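PDB 5FHK: LysR family transcriptional regulator from Vibrio vulnificus, which probably binds specific DNA sequences to control transcription, and is present here as the regulatory domain of AphB, a virulence gene regulator. Local coordinates for residues P84-A89 / L147-M152; P91-T94 / D98-D101; K112-N117 / T122-D127; V138-C143 / G164-I169. One frame throughout, in Å; residues are numbered along the deposited sequence.

Contact 1: residues P84-A89 / L147-M152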
loop_
_atom_site.group_PDB
_atom_site.type_symbol
_atom_site.label_atom_id
_atom_site.label_comp_id
_atom_site.label_asym_id
_atom_site.label_seq_id
_atom_site.Cartn_x
_atom_site.Cartn_y
_atom_site.Cartn_z
ATOM N N PRO A 84 1.078 22.805 -5.178
ATOM C CA PRO A 84 1.060 24.255 -5.460
ATOM C C PRO A 84 0.118 25.022 -4.555
ATOM O O PRO A 84 0.407 26.169 -4.195
ATOM C CB PRO A 84 0.615 24.318 -6.928
ATOM C CG PRO A 84 1.121 23.016 -7.503
ATOM C CD PRO A 84 0.982 22.001 -6.405
ATOM N N GLU A 85 -1.001 24.422 -4.153
ATOM C CA GLU A 85 -1.911 25.128 -3.261
ATOM C C GLU A 85 -1.249 25.410 -1.914
ATOM O O GLU A 85 -1.416 26.494 -1.350
ATOM C CB GLU A 85 -3.202 24.322 -3.086
ATOM C CG GLU A 85 -4.264 25.004 -2.222
ATOM C CD GLU A 85 -5.406 24.059 -1.823
ATOM O OE1 GLU A 85 -5.174 22.819 -1.742
ATOM O OE2 GLU A 85 -6.538 24.565 -1.600
ATOM N N TYR A 86 -0.485 24.454 -1.381
ATOM C CA TYR A 86 0.218 24.720 -0.126
ATOM C C TYR A 86 1.294 25.788 -0.303
ATOM O O TYR A 86 1.517 26.619 0.589
ATOM C CB TYR A 86 0.845 23.437 0.418
ATOM C CG TYR A 86 1.514 23.670 1.753
ATOM C CD1 TYR A 86 0.774 23.617 2.933
ATOM C CD2 TYR A 86 2.860 23.983 1.835
ATOM C CE1 TYR A 86 1.358 23.842 4.150
ATOM C CE2 TYR A 86 3.453 24.237 3.052
ATOM C CZ TYR A 86 2.701 24.156 4.211
ATOM O OH TYR A 86 3.297 24.373 5.443
ATOM N N VAL A 87 1.985 25.758 -1.437
ATOM C CA VAL A 87 3.063 26.705 -1.705
ATOM C C VAL A 87 2.523 28.124 -1.843
ATOM O O VAL A 87 3.116 29.084 -1.334
ATOM C CB VAL A 87 3.826 26.244 -2.958
ATOM C CG1 VAL A 87 4.741 27.331 -3.487
ATOM C CG2 VAL A 87 4.612 24.994 -2.641
ATOM N N ASN A 88 1.392 28.288 -2.523
ATOM C CA ASN A 88 0.817 29.610 -2.730
ATOM C C ASN A 88 0.028 30.101 -1.531
ATOM O O ASN A 88 -0.610 31.150 -1.622
ATOM C CB ASN A 88 -0.088 29.620 -3.967
ATOM C CG ASN A 88 0.640 29.207 -5.239
ATOM O OD1 ASN A 88 0.022 29.083 -6.301
ATOM N ND2 ASN A 88 1.955 28.992 -5.143
ATOM N N ALA A 89 0.041 29.365 -0.425
ATOM C CA ALA A 89 -0.630 29.773 0.795
ATOM C C ALA A 89 0.333 30.082 1.931
ATOM O O ALA A 89 -0.114 30.512 3.000
ATOM C CB ALA A 89 -1.615 28.683 1.246
ATOM N N LEU A 147 -1.997 19.825 2.509
ATOM C CA LEU A 147 -1.881 19.862 3.954
ATOM C C LEU A 147 -0.447 20.016 4.442
ATOM O O LEU A 147 -0.239 20.134 5.652
ATOM C CB LEU A 147 -2.504 18.601 4.560
ATOM C CG LEU A 147 -4.018 18.400 4.370
ATOM C CD1 LEU A 147 -4.429 16.981 4.782
ATOM C CD2 LEU A 147 -4.842 19.448 5.153
ATOM N N GLY A 148 0.547 20.043 3.563
ATOM C CA GLY A 148 1.876 20.385 4.045
ATOM C C GLY A 148 2.981 19.732 3.231
ATOM O O GLY A 148 2.755 19.229 2.129
ATOM N N ILE A 149 4.181 19.762 3.825
ATOM C CA ILE A 149 5.434 19.301 3.227
ATOM C C ILE A 149 5.703 17.868 3.663
ATOM O O ILE A 149 5.546 17.527 4.844
ATOM C CB ILE A 149 6.600 20.210 3.662
ATOM C CG1 ILE A 149 6.448 21.636 3.113
ATOM C CG2 ILE A 149 7.967 19.581 3.305
ATOM C CD1 ILE A 149 7.216 22.607 3.897
ATOM N N THR A 150 6.127 17.027 2.723
ATOM C CA THR A 150 6.544 15.667 3.032
ATOM C C THR A 150 7.881 15.358 2.375
ATOM O O THR A 150 8.358 16.070 1.492
ATOM C CB THR A 150 5.524 14.626 2.559
ATOM O OG1 THR A 150 6.039 13.328 2.865
ATOM C CG2 THR A 150 5.329 14.739 1.042
ATOM N N LEU A 151 8.479 14.265 2.819
ATOM C CA LEU A 151 9.673 13.721 2.195
ATOM C C LEU A 151 9.299 12.380 1.581
ATOM O O LEU A 151 8.704 11.528 2.248
ATOM C CB LEU A 151 10.800 13.551 3.198
ATOM C CG LEU A 151 12.041 12.923 2.561
ATOM C CD1 LEU A 151 12.749 13.983 1.781
ATOM C CD2 LEU A 151 12.985 12.371 3.639
ATOM N N MET A 152 9.645 12.200 0.316
ATOM C CA MET A 152 9.034 11.126 -0.431
ATOM C C MET A 152 10.051 10.568 -1.416
ATOM O O MET A 152 10.814 11.348 -2.017
ATOM C CB MET A 152 7.797 11.653 -1.162
ATOM C CG MET A 152 6.947 10.641 -1.869
ATOM S SD MET A 152 5.869 9.730 -0.766
ATOM C CE MET A 152 5.086 11.048 0.144
#

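Contact 2: residues P91-T94 / D98-D101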
loop_
_atom_site.group_PDB
_atom_site.type_symbol
_atom_site.label_atom_id
_atom_site.label_comp_id
_atom_site.label_asym_id
_atom_site.label_seq_id
_atom_site.Cartn_x
_atom_site.Cartn_y
_atom_site.Cartn_z
ATOM N N PRO A 91 4.707 31.395 2.770
ATOM C CA PRO A 91 6.051 31.662 2.252
ATOM C C PRO A 91 6.891 30.398 2.372
ATOM O O PRO A 91 6.934 29.759 3.426
ATOM C CB PRO A 91 6.568 32.795 3.148
ATOM C CG PRO A 91 5.781 32.664 4.416
ATOM C CD PRO A 91 4.435 32.109 4.030
ATOM N N MET A 92 7.518 30.019 1.280
ATOM C CA MET A 92 8.166 28.724 1.327
ATOM C C MET A 92 9.493 28.814 2.077
ATOM O O MET A 92 10.115 29.877 2.125
ATOM C CB MET A 92 8.383 28.186 -0.085
ATOM C CG MET A 92 7.136 27.516 -0.690
ATOM S SD MET A 92 6.495 26.105 0.274
ATOM C CE MET A 92 5.110 26.836 1.141
ATOM N N PRO A 93 9.932 27.718 2.693
ATOM C CA PRO A 93 11.216 27.737 3.397
ATOM C C PRO A 93 12.377 27.803 2.419
ATOM O O PRO A 93 12.307 27.287 1.302
ATOM C CB PRO A 93 11.213 26.413 4.166
ATOM C CG PRO A 93 10.370 25.522 3.347
ATOM C CD PRO A 93 9.290 26.392 2.769
ATOM N N THR A 94 13.456 28.458 2.851
ATOM C CA THR A 94 14.649 28.568 2.029
ATOM C C THR A 94 15.895 27.958 2.665
ATOM O O THR A 94 16.909 27.814 1.978
ATOM C CB THR A 94 14.916 30.037 1.655
ATOM O OG1 THR A 94 15.453 30.734 2.786
ATOM C CG2 THR A 94 13.626 30.723 1.212
ATOM N N ASP A 98 14.044 25.919 8.395
ATOM C CA ASP A 98 12.714 26.506 8.385
ATOM C C ASP A 98 11.602 25.463 8.412
ATOM O O ASP A 98 10.436 25.838 8.569
ATOM C CB ASP A 98 12.558 27.405 7.162
ATOM C CG ASP A 98 13.566 28.550 7.138
ATOM O OD1 ASP A 98 13.991 29.012 8.227
ATOM O OD2 ASP A 98 13.934 28.992 6.027
ATOM N N LEU A 99 11.926 24.171 8.292
ATOM C CA LEU A 99 10.881 23.152 8.300
ATOM C C LEU A 99 10.079 23.170 9.600
ATOM O O LEU A 99 8.883 22.838 9.597
ATOM C CB LEU A 99 11.489 21.777 8.058
ATOM C CG LEU A 99 12.170 21.626 6.695
ATOM C CD1 LEU A 99 12.679 20.210 6.524
ATOM C CD2 LEU A 99 11.201 21.987 5.594
ATOM N N HIS A 100 10.702 23.600 10.703
ATOM C CA HIS A 100 10.024 23.613 11.997
ATOM C C HIS A 100 8.742 24.436 11.976
ATOM O O HIS A 100 7.787 24.109 12.686
ATOM C CB HIS A 100 10.973 24.137 13.064
ATOM C CG HIS A 100 12.159 23.255 13.277
ATOM N ND1 HIS A 100 13.388 23.504 12.703
ATOM C CD2 HIS A 100 12.297 22.106 13.977
ATOM C CE1 HIS A 100 14.235 22.551 13.049
ATOM N NE2 HIS A 100 13.599 21.693 13.826
ATOM N N ASP A 101 8.684 25.473 11.148
ATOM C CA ASP A 101 7.551 26.385 11.117
ATOM C C ASP A 101 6.535 26.036 10.036
ATOM O O ASP A 101 5.713 26.889 9.675
ATOM C CB ASP A 101 8.056 27.809 10.932
ATOM C CG ASP A 101 9.094 28.185 11.976
ATOM O OD1 ASP A 101 8.855 27.893 13.170
ATOM O OD2 ASP A 101 10.150 28.746 11.605
#

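Contact 3: residues K112-N117 / T122-D127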
loop_
_atom_site.group_PDB
_atom_site.type_symbol
_atom_site.label_atom_id
_atom_site.label_comp_id
_atom_site.label_asym_id
_atom_site.label_seq_id
_atom_site.Cartn_x
_atom_site.Cartn_y
_atom_site.Cartn_z
ATOM N N LYS A 112 12.085 10.110 10.103
ATOM C CA LYS A 112 13.251 10.938 10.383
ATOM C C LYS A 112 13.752 11.499 9.059
ATOM O O LYS A 112 13.960 10.743 8.102
ATOM C CB LYS A 112 14.338 10.116 11.082
ATOM C CG LYS A 112 15.584 10.894 11.535
ATOM C CD LYS A 112 16.571 9.936 12.197
ATOM C CE LYS A 112 17.910 9.929 11.478
ATOM N NZ LYS A 112 17.731 9.507 10.042
ATOM N N TRP A 113 13.896 12.814 8.985
ATOM C CA TRP A 113 14.324 13.470 7.753
ATOM C C TRP A 113 15.775 13.895 7.944
ATOM O O TRP A 113 16.056 14.832 8.695
ATOM C CB TRP A 113 13.457 14.682 7.414
ATOM C CG TRP A 113 12.038 14.418 7.074
ATOM C CD1 TRP A 113 11.378 13.212 7.098
ATOM C CD2 TRP A 113 11.079 15.392 6.658
ATOM N NE1 TRP A 113 10.072 13.386 6.725
ATOM C CE2 TRP A 113 9.866 14.713 6.433
ATOM C CE3 TRP A 113 11.136 16.779 6.432
ATOM C CZ2 TRP A 113 8.713 15.370 6.004
ATOM C CZ3 TRP A 113 9.979 17.435 6.011
ATOM C CH2 TRP A 113 8.783 16.730 5.814
ATOM N N THR A 114 16.686 13.210 7.263
ATOM C CA THR A 114 18.112 13.532 7.282
ATOM C C THR A 114 18.459 14.170 5.948
ATOM O O THR A 114 18.542 13.481 4.928
ATOM C CB THR A 114 18.939 12.280 7.529
ATOM O OG1 THR A 114 18.419 11.610 8.681
ATOM C CG2 THR A 114 20.409 12.645 7.735
ATOM N N LEU A 115 18.672 15.483 5.958
ATOM C CA LEU A 115 18.764 16.276 4.743
ATOM C C LEU A 115 20.152 16.871 4.586
ATOM O O LEU A 115 20.650 17.537 5.500
ATOM C CB LEU A 115 17.720 17.392 4.762
ATOM C CG LEU A 115 16.301 16.823 4.795
ATOM C CD1 LEU A 115 15.304 17.949 4.766
ATOM C CD2 LEU A 115 16.063 15.891 3.597
ATOM N N ILE A 116 20.753 16.648 3.418
ATOM C CA ILE A 116 22.051 17.201 3.059
ATOM C C ILE A 116 21.833 18.235 1.960
ATOM O O ILE A 116 20.886 18.140 1.172
ATOM C CB ILE A 116 23.045 16.113 2.595
ATOM C CG1 ILE A 116 22.744 15.689 1.148
ATOM C CG2 ILE A 116 22.991 14.899 3.512
ATOM C CD1 ILE A 116 23.948 15.138 0.375
ATOM N N ASN A 117 22.690 19.246 1.923
ATOM C CA ASN A 117 22.619 20.215 0.834
ATOM C C ASN A 117 23.867 20.100 -0.038
ATOM O O ASN A 117 24.737 19.249 0.192
ATOM C CB ASN A 117 22.411 21.637 1.368
ATOM C CG ASN A 117 23.632 22.196 2.078
ATOM O OD1 ASN A 117 24.637 21.505 2.271
ATOM N ND2 ASN A 117 23.539 23.459 2.493
ATOM N N THR A 122 24.250 19.165 7.066
ATOM C CA THR A 122 23.281 18.119 7.379
ATOM C C THR A 122 22.318 18.625 8.442
ATOM O O THR A 122 22.744 19.053 9.521
ATOM C CB THR A 122 23.982 16.846 7.860
ATOM O OG1 THR A 122 24.485 16.124 6.731
ATOM C CG2 THR A 122 23.034 15.954 8.670
ATOM N N VAL A 123 21.026 18.552 8.147
ATOM C CA VAL A 123 19.977 18.931 9.080
ATOM C C VAL A 123 19.080 17.717 9.305
ATOM O O VAL A 123 18.687 17.049 8.342
ATOM C CB VAL A 123 19.181 20.136 8.546
ATOM C CG1 VAL A 123 17.831 20.245 9.243
ATOM C CG2 VAL A 123 19.993 21.420 8.723
ATOM N N VAL A 124 18.761 17.428 10.572
ATOM C CA VAL A 124 17.883 16.321 10.948
ATOM C C VAL A 124 16.570 16.901 11.461
ATOM O O VAL A 124 16.578 17.773 12.337
ATOM C CB VAL A 124 18.538 15.417 12.011
ATOM C CG1 VAL A 124 17.613 14.261 12.364
ATOM C CG2 VAL A 124 19.860 14.881 11.488
ATOM N N ASN A 125 15.442 16.437 10.913
ATOM C CA ASN A 125 14.129 16.880 11.371
ATOM C C ASN A 125 13.384 15.735 12.043
ATOM O O ASN A 125 13.091 14.714 11.408
ATOM C CB ASN A 125 13.284 17.441 10.235
ATOM C CG ASN A 125 11.990 18.048 10.734
ATOM O OD1 ASN A 125 11.061 17.319 11.121
ATOM N ND2 ASN A 125 11.912 19.380 10.734
ATOM N N VAL A 126 13.036 15.940 13.309
ATOM C CA VAL A 126 12.365 14.959 14.142
ATOM C C VAL A 126 11.005 15.457 14.618
ATOM O O VAL A 126 10.383 14.824 15.473
ATOM C CB VAL A 126 13.253 14.557 15.338
ATOM C CG1 VAL A 126 14.563 13.958 14.857
ATOM C CG2 VAL A 126 13.521 15.755 16.215
ATOM N N ASP A 127 10.535 16.590 14.090
ATOM C CA ASP A 127 9.239 17.128 14.487
ATOM C C ASP A 127 8.123 16.147 14.151
ATOM O O ASP A 127 8.177 15.429 13.154
ATOM C CB ASP A 127 8.949 18.448 13.772
ATOM C CG ASP A 127 10.121 19.399 13.780
ATOM O OD1 ASP A 127 11.084 19.181 14.542
ATOM O OD2 ASP A 127 10.073 20.370 13.001
#

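Contact 4: residues V138-C143 / G164-I169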
loop_
_atom_site.group_PDB
_atom_site.type_symbol
_atom_site.label_atom_id
_atom_site.label_comp_id
_atom_site.label_asym_id
_atom_site.label_seq_id
_atom_site.Cartn_x
_atom_site.Cartn_y
_atom_site.Cartn_z
ATOM N N VAL A 138 -0.454 6.950 1.662
ATOM C CA VAL A 138 -1.467 7.842 2.238
ATOM C C VAL A 138 -0.875 9.204 2.585
ATOM O O VAL A 138 -1.590 10.206 2.601
ATOM C CB VAL A 138 -2.141 7.212 3.468
ATOM C CG1 VAL A 138 -2.876 5.928 3.073
ATOM C CG2 VAL A 138 -1.134 6.959 4.539
ATOM N N VAL A 139 0.419 9.260 2.901
ATOM C CA VAL A 139 1.096 10.536 3.121
ATOM C C VAL A 139 1.072 11.385 1.847
ATOM O O VAL A 139 0.827 12.593 1.888
ATOM C CB VAL A 139 2.536 10.278 3.611
ATOM C CG1 VAL A 139 3.291 11.574 3.756
ATOM C CG2 VAL A 139 2.509 9.529 4.970
ATOM N N ARG A 140 1.378 10.769 0.707
ATOM C CA ARG A 140 1.336 11.484 -0.553
ATOM C C ARG A 140 -0.047 12.063 -0.791
ATOM O O ARG A 140 -0.180 13.217 -1.206
ATOM C CB ARG A 140 1.736 10.559 -1.705
ATOM C CG ARG A 140 1.742 11.275 -3.044
ATOM C CD ARG A 140 1.378 10.345 -4.164
ATOM N NE ARG A 140 0.048 9.761 -4.005
ATOM C CZ ARG A 140 -1.106 10.400 -4.208
ATOM N NH1 ARG A 140 -1.122 11.673 -4.572
ATOM N NH2 ARG A 140 -2.255 9.751 -4.041
ATOM N N SER A 141 -1.085 11.285 -0.497
ATOM C CA SER A 141 -2.444 11.754 -0.723
ATOM C C SER A 141 -2.721 13.037 0.051
ATOM O O SER A 141 -3.331 13.967 -0.483
ATOM C CB SER A 141 -3.429 10.650 -0.344
ATOM O OG SER A 141 -4.620 11.213 0.157
ATOM N N ALA A 142 -2.223 13.132 1.295
ATOM C CA ALA A 142 -2.466 14.327 2.098
ATOM C C ALA A 142 -1.671 15.518 1.576
ATOM O O ALA A 142 -2.152 16.663 1.633
ATOM C CB ALA A 142 -2.127 14.055 3.568
ATOM N N CYS A 143 -0.455 15.257 1.081
ATOM C CA CYS A 143 0.358 16.273 0.429
ATOM C C CYS A 143 -0.360 16.851 -0.789
ATOM O O CYS A 143 -0.435 18.076 -0.957
ATOM C CB CYS A 143 1.690 15.650 0.016
ATOM S SG CYS A 143 2.957 16.776 -0.586
ATOM N N GLY A 164 3.452 18.938 -12.505
ATOM C CA GLY A 164 3.286 20.129 -11.701
ATOM C C GLY A 164 2.270 20.023 -10.577
ATOM O O GLY A 164 2.028 21.027 -9.897
ATOM N N SER A 165 1.651 18.851 -10.369
ATOM C CA SER A 165 0.682 18.693 -9.284
ATOM C C SER A 165 1.353 18.669 -7.915
ATOM O O SER A 165 0.694 18.935 -6.907
ATOM C CB SER A 165 -0.151 17.416 -9.461
ATOM O OG SER A 165 0.653 16.291 -9.807
ATOM N N LEU A 166 2.622 18.297 -7.848
ATOM C CA LEU A 166 3.443 18.518 -6.671
ATOM C C LEU A 166 4.658 19.322 -7.110
ATOM O O LEU A 166 5.085 19.236 -8.259
ATOM C CB LEU A 166 3.869 17.196 -6.005
ATOM C CG LEU A 166 2.775 16.354 -5.336
ATOM C CD1 LEU A 166 3.265 14.953 -5.026
ATOM C CD2 LEU A 166 2.234 17.029 -4.034
ATOM N N VAL A 167 5.205 20.102 -6.187
ATOM C CA VAL A 167 6.358 20.963 -6.427
ATOM C C VAL A 167 7.495 20.533 -5.503
ATOM O O VAL A 167 7.266 20.228 -4.327
ATOM C CB VAL A 167 5.991 22.441 -6.173
ATOM C CG1 VAL A 167 7.222 23.307 -6.120
ATOM C CG2 VAL A 167 5.014 22.954 -7.234
ATOM N N ARG A 168 8.723 20.573 -6.010
ATOM C CA ARG A 168 9.895 20.361 -5.163
ATOM C C ARG A 168 10.136 21.586 -4.296
ATOM O O ARG A 168 10.153 22.712 -4.786
ATOM C CB ARG A 168 11.124 20.083 -6.029
ATOM C CG ARG A 168 12.446 20.015 -5.272
ATOM C CD ARG A 168 12.948 18.609 -5.254
ATOM N NE ARG A 168 14.151 18.411 -4.444
ATOM C CZ ARG A 168 15.330 18.021 -4.930
ATOM N NH1 ARG A 168 15.484 17.805 -6.227
ATOM N NH2 ARG A 168 16.364 17.851 -4.117
ATOM N N ILE A 169 10.319 21.385 -3.002
ATOM C CA ILE A 169 10.668 22.513 -2.163
ATOM C C ILE A 169 12.044 22.244 -1.573
ATOM O O ILE A 169 12.426 21.092 -1.358
ATOM C CB ILE A 169 9.599 22.775 -1.079
ATOM C CG1 ILE A 169 9.541 21.633 -0.095
ATOM C CG2 ILE A 169 8.233 22.926 -1.714
ATOM C CD1 ILE A 169 9.566 22.109 1.313
#

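Contact 1: residues P84-A89 / L147-M152
Y86 lays its ring against G148, and in 84-89 it alone touches 147-152. The short helix starts at P84, whose carbonyl oxygen accepts from the backbone N of N88 at 2.9 Å, where the helical conformation ends. Within that turn, Y86 has CG anti to its own N (chi1 -177°), which swings the ring out toward the loop ahead of strand 149-153. G148 CA sits over one face of the ring, 3.7 Å from its centroid and 20° off the normal: a CH-pi contact. It is offset toward the rim, 3.5 Å from Y86 CE1. The backbone of G148 (phi 151°) adopts a conformation that in practice belongs to glycine, and no side chain intervenes between ring and chain. The fold is the LysR substrate-binding domain, of the periplasmic-binding-protein type, and strand 149-153 belongs to its mixed sheet. I149 approaches the ring obliquely, the two side chains crossing at about a right angle, with CG1 4.0 Å from Y86 CE2. The hydroxyl of Y86 hydrogen-bonds H102 ND1 and the backbone N of F103, tying the ring to the chain that enters strand 104-107. The Y86 carbonyl oxygen accepts from ND1 of H90, just past the helix.

Contact 2: residues P91-T94 / D98-D101
P93 overlaps D98 through their first side-chain carbons, CB to CB 3.4 Å apart, at the point where the two backbones also come closest. The contact thus begins as methylene against methylene, with both CB atoms directed across the gap. Further along the ring, P93 CG meets L99 CD2 at 4.3 Å, a looser apolar touch; L99 gets there with the end of its side chain, which also packs on W113 and L115 of strand 113-117.

The polar half of the contact belongs to the D98 carboxylate. With chi1 at -60°, CG lies beside the backbone N of D98 and anti to its carbonyl carbon, which carries the carboxylate back past the proline. There OD2 accepts from the backbone N of T94 at 3.3 Å, a long bond with an N-H...O angle of 154°, through the lone pair turned away from OD1. The same oxygen accepts from the backbone N of H95, so two successive peptide N-H groups converge on one carboxylate oxygen.

D98 lies in a 3-10 turn that begins earlier in the chain, its carbonyl oxygen receiving the backbone N of D101 at 3.1 Å. The result is a side-chain-to-backbone closure of the loop that connects helix 84-87 to strand 104-107 in the LysR substrate-binding domain.

Contact 3: residues K112-N117 / T122-D127
W113 and N125 face each other as an antiparallel hydrogen-bonded pair, their CB atoms 3.9 Å apart, at the close-packed end of the contact. The two backbone bonds of this pair are unequal: N125 N to W113 O measures 2.8 Å, whereas W113 N to N125 O stretches to 3.2 Å yet is nearly straight at 173°. Two residues on, L115 and V123 repeat the pattern more evenly, with L115 N to V123 O and V123 N to L115 O both 2.9 Å. These four side chains share the buried face of the ladder, where L80, L104 and W173 pack on them in turn. N125 CG stands anti to its backbone N (chi1 -173°), and its OD1 takes a hydrogen bond from K106 NZ, while K106 also makes a cation-pi contact with W113. One lysine therefore serves both members of the pair. The same OD1 accepts from the backbone N of D127, an Asx turn where the second strand ends.

The two strands form a beta hairpin, their directions 159° apart, and 113-117 is the middle strand of a three-stranded antiparallel sheet completed by 173-174.

The other face, carrying T114, I116, T122 and V124, is more open to solvent and touches more sparsely. T114 CG2 is 4.3 Å from T122 CG2, and I116 CG2 lies 3.8 Å from T122 OG1. At the margin, K112 passes V124 obliquely, CG to CG1 at 4.0 Å, before its chain bends at chi3 and chi4 to bring NZ within 2.6 Å of T114 OG1, a hydrogen bond within its own segment.

Contact 4: residues V138-C143 / G164-I169
L166 carries its side of this contact alone, pointing its branched end at R140 and C143 of helix 136-144. Its CB leaves the backbone in the direction of the helix but makes no close approach to it. CG follows, set beside the backbone N and anti to the carbonyl carbon (chi1 -68°), and it too stays clear of the helix while aiming both methyl groups at it. The branches then part company. CD2 runs into the sulfur of C143, 3.5 Å from SG, a close apolar touch, and comes within 4.2 Å of the carbonyl carbon of the same residue. CD1 turns toward the preceding turn of the helix, where R140 CG lies 4.4 Å away.

C143 meets the leucine because its SG is anti to its backbone N (chi1 -171°), which places the sulfur on the side facing L166. R140 offers only the aliphatic part of its chain to the leucine. In the alpha/beta plan of a LysR substrate-binding domain, this contact closes the segment that follows helix 158-163 over one side of helix 136-144, while T150 of strand 149-153 packs on C143 and V139. Away from the leucine, helix 136-144 meets the second subunit: S141 OG hydrogen-bonds N27 ND2 of that chain, and V138 packs on its M23. Beyond G164, the first residue past helix 158-163, with positive phi (90°), L166 is held through its backbone by a hydrogen bond with Y160.

Contacts 1 and 4 are buried and almost purely apolar, without a hydrogen bond across either; contacts 2 and 3 are partly exposed and add polar bonds, from a carboxylate in contact 2 and between backbones in contact 3. Helix 136-144 and strand 149-153, used by contacts 4 and 1, follow each other in the chain, and the two contacts lie about 6 Å apart between centres. M92 links contact 2 to contact 1 through Y86 and to contact 4 through I169. W113 of contact 3 packs on strand 149-153 and on L99 of contact 2. Contacts 3 and 4 do not touch, their nearest atoms being about 7 Å apart.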